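Local coordinates for acyl-homoserine-lactone synthase (Mesorhizobium sp. ORS 3359, PDB 6WNS), which probably makes acyl-homoserine lactone quorum-sensing signals by transferring an acyl group from an acyl-coenzyme A and closing the lactone ring, at residues E131-L136 and I179-E184. Numbering follows the deposited sequence.
Sequences ETAQSL and IDVTPE
Ala-133 and Gln-134, in the last turn of helix 121-135, meet Val-181 and Pro-183, which lie where strand 174-180 gives way to helix 183-192. The methyl of Ala-133 sits before the fork of the valine, with CB 4.0 Å from Val-181 CG2 and equally near CG1. That even straddling follows from the valine torsion: with CG1 anti to the backbone N (chi1 -178°), both methyls face the helix. Gln-134 adds its backbone, as Val-181 CG1 packs 3.8 Å from Gln-134 N, close to where the CA atoms of Gln-134 and Val-181 approach to 6.5 Å. Its side chain then leaves the helix with CG anti to N and bends at chi2 (104°), which carries the amide over to the proline ring. There the Gln-134 and Pro-183 side chains cross at about a right angle, and Gln-134 OE1 lies 3.9 Å from Pro-183 CG, a van der Waals contact at the exposed margin. No hydrogen bond links the two segments, and Ala-133 and Val-181 are the buried part of a small interface (183 Å², both sides summed). One residue further on, Ser-135 turns back on its own helix: Ser-135 OG donates to Thr-132 O over 2.6 Å. Ala-133 and Val-181 also both touch Ile-141 of strand 140-146, giving a three-way apolar cluster between helix and sheet. Strand 174-180 runs antiparallel to 140-146 in the mixed sheet of this acetyltransferase-like fold, and the pairing continues through the backbone of Val-181 and Arg-139. On the side of helix 183-192, Gln-134 touches Ile-186 and Glu-131 forms a salt bridge with Arg-190, so helix 121-135 packs against both the sheet and this later helix.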
loop_
_atom_site.group_PDB
_atom_site.type_symbol
_atom_site.label_atom_id
_atom_site.label_comp_id
_atom_site.label_asym_id
_atom_site.label_seq_id
_atom_site.Cartn_x
_atom_site.Cartn_y
_atom_site.Cartn_z
ATOM N N GLU A 131 4.164 10.523 -1.612
ATOM C CA GLU A 131 3.812 11.744 -2.372
ATOM C C GLU A 131 2.287 11.875 -2.460
ATOM O O GLU A 131 1.756 12.991 -2.327
ATOM C CB GLU A 131 4.508 11.726 -3.731
ATOM C CG GLU A 131 5.958 12.139 -3.616
ATOM C CD GLU A 131 6.663 12.366 -4.970
ATOM O OE1 GLU A 131 7.766 11.874 -5.130
ATOM O OE2 GLU A 131 6.127 13.103 -5.829
ATOM N N THR A 132 1.583 10.792 -2.719
ATOM C CA THR A 132 0.105 10.818 -2.793
ATOM C C THR A 132 -0.437 11.158 -1.411
ATOM O O THR A 132 -1.355 12.080 -1.344
ATOM C CB THR A 132 -0.414 9.508 -3.354
ATOM O OG1 THR A 132 0.312 9.312 -4.571
ATOM C CG2 THR A 132 -1.911 9.521 -3.567
ATOM N N ALA A 133 0.166 10.556 -0.341
ATOM C CA ALA A 133 -0.380 10.796 1.014
ATOM C C ALA A 133 -0.154 12.283 1.375
ATOM O O ALA A 133 -1.083 12.910 1.946
ATOM C CB ALA A 133 0.255 9.857 2.005
ATOM N N GLN A 134 1.015 12.815 0.996
ATOM C CA GLN A 134 1.401 14.235 1.184
ATOM C C GLN A 134 0.312 15.100 0.573
ATOM O O GLN A 134 -0.261 15.942 1.278
ATOM C CB GLN A 134 2.715 14.542 0.464
ATOM C CG GLN A 134 3.205 15.988 0.674
ATOM C CD GLN A 134 4.395 16.076 1.695
ATOM O OE1 GLN A 134 5.552 16.156 1.266
ATOM N NE2 GLN A 134 4.025 16.297 3.023
ATOM N N SER A 135 0.068 14.878 -0.713
ATOM C CA SER A 135 -0.852 15.686 -1.538
ATOM C C SER A 135 -2.242 15.695 -0.896
ATOM O O SER A 135 -2.903 16.688 -1.072
ATOM C CB SER A 135 -0.902 15.219 -2.962
ATOM O OG SER A 135 -1.659 14.021 -3.096
ATOM N N LEU A 136 -2.660 14.669 -0.149
ATOM C CA LEU A 136 -4.056 14.581 0.384
ATOM C C LEU A 136 -4.185 15.064 1.859
ATOM O O LEU A 136 -5.328 14.855 2.461
ATOM C CB LEU A 136 -4.500 13.117 0.244
ATOM C CG LEU A 136 -4.712 12.624 -1.192
ATOM C CD1 LEU A 136 -5.092 11.141 -1.211
ATOM C CD2 LEU A 136 -5.766 13.436 -1.932
ATOM N N ILE A 179 3.659 5.151 10.261
ATOM C CA ILE A 179 4.719 5.782 9.416
ATOM C C ILE A 179 4.421 7.271 9.308
ATOM O O ILE A 179 3.279 7.591 8.948
ATOM C CB ILE A 179 4.796 5.100 8.026
ATOM C CG1 ILE A 179 5.343 3.674 8.142
ATOM C CG2 ILE A 179 5.662 5.898 7.056
ATOM C CD1 ILE A 179 4.836 2.716 7.066
ATOM N N ASP A 180 5.394 8.142 9.644
ATOM C CA ASP A 180 5.302 9.587 9.319
ATOM C C ASP A 180 5.579 9.732 7.782
ATOM O O ASP A 180 6.594 9.317 7.207
ATOM C CB ASP A 180 6.256 10.455 10.157
ATOM C CG ASP A 180 5.902 10.398 11.625
ATOM O OD1 ASP A 180 4.741 9.984 11.930
ATOM O OD2 ASP A 180 6.778 10.831 12.456
ATOM N N VAL A 181 4.653 10.570 7.218
ATOM C CA VAL A 181 4.700 11.089 5.816
ATOM C C VAL A 181 5.435 12.434 5.873
ATOM O O VAL A 181 4.792 13.433 6.143
ATOM C CB VAL A 181 3.287 11.215 5.205
ATOM C CG1 VAL A 181 3.337 11.696 3.767
ATOM C CG2 VAL A 181 2.491 9.917 5.289
ATOM N N THR A 182 6.755 12.418 5.693
ATOM C CA THR A 182 7.634 13.597 5.853
ATOM C C THR A 182 8.303 13.910 4.501
ATOM O O THR A 182 8.618 12.967 3.681
ATOM C CB THR A 182 8.558 13.394 7.066
ATOM O OG1 THR A 182 9.501 12.315 6.913
ATOM C CG2 THR A 182 7.753 13.144 8.325
ATOM N N PRO A 183 8.474 15.230 4.192
ATOM C CA PRO A 183 9.208 15.683 3.002
ATOM C C PRO A 183 10.627 14.976 2.766
ATOM O O PRO A 183 11.157 14.938 1.608
ATOM C CB PRO A 183 9.330 17.191 3.286
ATOM C CG PRO A 183 8.013 17.522 3.935
ATOM C CD PRO A 183 7.798 16.354 4.879
ATOM N N GLU A 184 11.143 14.529 3.972
ATOM C CA GLU A 184 12.532 14.015 4.128
ATOM C C GLU A 184 12.487 12.564 3.668
ATOM O O GLU A 184 13.279 12.194 2.735
ATOM C CB GLU A 184 13.119 14.173 5.551
ATOM C CG GLU A 184 12.120 14.414 6.699
ATOM C CD GLU A 184 11.730 15.867 7.012
ATOM O OE1 GLU A 184 10.608 16.290 6.637
ATOM O OE2 GLU A 184 12.517 16.555 7.676
#